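Local coordinates for ectoine hydroxylase (Sphingopyxis alaskensis RB2256, PDB 4Q5O), which catalyses the iron- and 2-oxoglutarate-dependent selective hydroxylation of L-ectoine to the compatible solute (4S,5S)-5-hydroxyectoine, at the AKG/6CS site. Numbering follows the deposited sequence.

The AKG/6CS site. Residues 137, 139, 141, 149, 152, 154, 253, 268. With AKG (2-oxoglutaric acid), chain B; FE (Fe (III) ion), chain C; 6CS ((4S,5S)-5-hydroxy-2-methyl-1,4,5,6-tetrahydropyrimidine-4-carboxylic acid), chain D.
Iron, the cosubstrate AKG and the reaction product 6CS meet in the active site of this PhyH-family dioxygenase. The metal is held by the His-X-Asp...His facial triad: His152 and His253 each present NE2, the latter 2.3 Å from FE, and Asp154 binds through carboxylate OD1. In both histidines CG sits between the backbone N and the carbonyl carbon (chi1 72° and 66°), which turns the ring tips onto the metal. AKG adds its keto oxygen O5, at 2.5 Å from FE, and the new hydroxyl of 6CS is modelled as a further ligand, OG1 2.0 Å from FE, though it is crowded against the protein ligands and its exact placement is uncertain. The far carboxylate of AKG is probably recognised by charge: Lys141, bent at chi3 and chi4, forms a salt bridge and donates a hydrogen bond from NZ to O3 over 3.0 Å. Phe149, with CG anti to the backbone N (chi1 -157°), lays a ring face against that same carboxylate, O4 standing over its centre and CG 3.4 Å from AKG C5, while CZ reaches the 6CS carboxylate O at 3.6 Å. An alanine here would probably lose this shared wall and leave the AKG tail and the product carboxylate less firmly placed. At the other end of AKG, the C1 carboxylate lies between flat groups, O2 over the centre of the Phe268 ring and O1 above the Arg137 guanidinium, whose NH2 also lies 3.5 Å from 6CS NAG. OXT of the 6CS carboxylate stands above one face of the His152 ring, nearer its rim. Holding the product's hydroxyl-bearing CB beside iron is consistent with the enzyme's selective, 2-oxoglutarate-coupled hydroxylation of ectoine.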
loop_
_atom_site.group_PDB
_atom_site.type_symbol
_atom_site.label_atom_id
_atom_site.label_comp_id
_atom_site.label_asym_id
_atom_site.label_seq_id
_atom_site.Cartn_x
_atom_site.Cartn_y
_atom_site.Cartn_z
ATOM N N ARG A 137 15.979 -11.045 12.411
ATOM C CA ARG A 137 15.694 -9.633 12.633
ATOM C C ARG A 137 14.405 -9.524 13.435
ATOM O O ARG A 137 13.569 -10.428 13.381
ATOM C CB ARG A 137 15.540 -8.914 11.288
ATOM C CG ARG A 137 16.016 -7.463 11.310
ATOM C CD ARG A 137 15.614 -6.665 10.067
ATOM N NE ARG A 137 16.240 -7.154 8.839
ATOM C CZ ARG A 137 16.514 -6.382 7.787
ATOM N NH1 ARG A 137 16.224 -5.080 7.823
ATOM N NH2 ARG A 137 17.091 -6.910 6.706
ATOM N N ASN A 139 11.460 -6.495 13.599
ATOM C CA ASN A 139 11.082 -5.258 12.893
ATOM C C ASN A 139 9.857 -4.592 13.464
ATOM O O ASN A 139 8.806 -5.203 13.560
ATOM C CB ASN A 139 10.742 -5.555 11.432
ATOM C CG ASN A 139 11.949 -5.826 10.597
ATOM O OD1 ASN A 139 12.935 -5.105 10.675
ATOM N ND2 ASN A 139 11.888 -6.875 9.786
ATOM N N LYS A 141 7.662 -1.463 12.203
ATOM C CA LYS A 141 7.407 -0.373 11.257
ATOM C C LYS A 141 6.127 0.380 11.648
ATOM O O LYS A 141 5.021 -0.128 11.472
ATOM C CB LYS A 141 7.363 -0.880 9.800
ATOM C CG LYS A 141 8.670 -1.574 9.331
ATOM C CD LYS A 141 8.853 -1.636 7.789
ATOM C CE LYS A 141 8.215 -2.883 7.110
ATOM N NZ LYS A 141 8.972 -4.179 7.235
ATOM N N PHE A 149 9.509 -0.343 0.669
ATOM C CA PHE A 149 10.722 -1.119 0.510
ATOM C C PHE A 149 10.760 -1.873 -0.818
ATOM O O PHE A 149 10.185 -2.954 -0.942
ATOM C CB PHE A 149 10.994 -2.053 1.691
ATOM C CG PHE A 149 12.436 -2.416 1.801
ATOM C CD1 PHE A 149 13.297 -1.643 2.571
ATOM C CD2 PHE A 149 12.960 -3.471 1.058
ATOM C CE1 PHE A 149 14.650 -1.943 2.639
ATOM C CE2 PHE A 149 14.313 -3.778 1.122
ATOM C CZ PHE A 149 15.158 -3.013 1.915
ATOM N N HIS A 152 13.207 -6.753 -4.700
ATOM C CA HIS A 152 14.530 -7.360 -4.604
ATOM C C HIS A 152 14.451 -8.848 -4.210
ATOM O O HIS A 152 13.546 -9.276 -3.475
ATOM C CB HIS A 152 15.339 -6.642 -3.538
ATOM C CG HIS A 152 14.875 -6.945 -2.149
ATOM N ND1 HIS A 152 13.895 -6.221 -1.506
ATOM C CD2 HIS A 152 15.225 -7.934 -1.300
ATOM C CE1 HIS A 152 13.677 -6.738 -0.307
ATOM N NE2 HIS A 152 14.475 -7.778 -0.158
ATOM N N ASP A 154 16.332 -11.538 -1.979
ATOM C CA ASP A 154 17.295 -11.740 -0.887
ATOM C C ASP A 154 18.553 -12.440 -1.373
ATOM O O ASP A 154 19.659 -11.959 -1.149
ATOM C CB ASP A 154 16.704 -12.587 0.241
ATOM C CG ASP A 154 15.575 -11.895 0.977
ATOM O OD1 ASP A 154 15.265 -10.730 0.641
ATOM O OD2 ASP A 154 14.993 -12.503 1.899
ATOM N N HIS A 253 10.405 -9.909 -3.952
ATOM C CA HIS A 253 9.466 -9.276 -3.020
ATOM C C HIS A 253 9.727 -7.780 -2.749
ATOM O O HIS A 253 10.661 -7.192 -3.286
ATOM C CB HIS A 253 9.363 -10.059 -1.703
ATOM C CG HIS A 253 10.618 -10.058 -0.883
ATOM N ND1 HIS A 253 11.590 -11.026 -1.013
ATOM C CD2 HIS A 253 11.055 -9.217 0.087
ATOM C CE1 HIS A 253 12.570 -10.782 -0.162
ATOM N NE2 HIS A 253 12.275 -9.686 0.512
ATOM N N PHE A 268 11.680 -11.821 11.636
ATOM C CA PHE A 268 12.190 -12.365 10.382
ATOM C C PHE A 268 13.345 -13.355 10.620
ATOM O O PHE A 268 14.317 -13.029 11.302
ATOM C CB PHE A 268 12.625 -11.202 9.498
ATOM C CG PHE A 268 13.086 -11.609 8.133
ATOM C CD1 PHE A 268 12.211 -12.202 7.244
ATOM C CD2 PHE A 268 14.399 -11.363 7.721
ATOM C CE1 PHE A 268 12.634 -12.565 5.974
ATOM C CE2 PHE A 268 14.828 -11.726 6.446
ATOM C CZ PHE A 268 13.941 -12.330 5.572
HETATM C C1 AKG B . 12.587 -7.605 5.510
HETATM O O1 AKG B . 12.827 -6.658 6.319
HETATM O O2 AKG B . 12.865 -8.795 5.864
HETATM C C2 AKG B . 11.979 -7.314 4.127
HETATM O O5 AKG B . 12.515 -7.691 3.097
HETATM C C3 AKG B . 10.680 -6.547 3.996
HETATM C C4 AKG B . 11.007 -5.198 3.412
HETATM C C5 AKG B . 11.803 -4.440 4.456
HETATM O O3 AKG B . 11.193 -3.723 5.297
HETATM O O4 AKG B . 13.067 -4.525 4.496
HETATM FE FE FE C . 14.123 -9.050 1.816
HETATM O O 6CS D . 17.893 -5.297 1.945
HETATM C C 6CS D . 17.725 -6.277 1.151
HETATM O OXT 6CS D . 17.581 -6.018 -0.079
HETATM C CA 6CS D . 17.777 -7.700 1.658
HETATM N N 6CS D . 18.753 -7.579 2.688
HETATM C CAI 6CS D . 18.787 -8.231 3.830
HETATM C CAA 6CS D . 19.916 -7.868 4.756
HETATM N NAG 6CS D . 17.814 -9.214 4.187
HETATM C CG2 6CS D . 16.814 -9.445 3.220
HETATM C CB 6CS D . 16.489 -8.402 2.150
HETATM O OG1 6CS D . 15.967 -9.177 1.037
#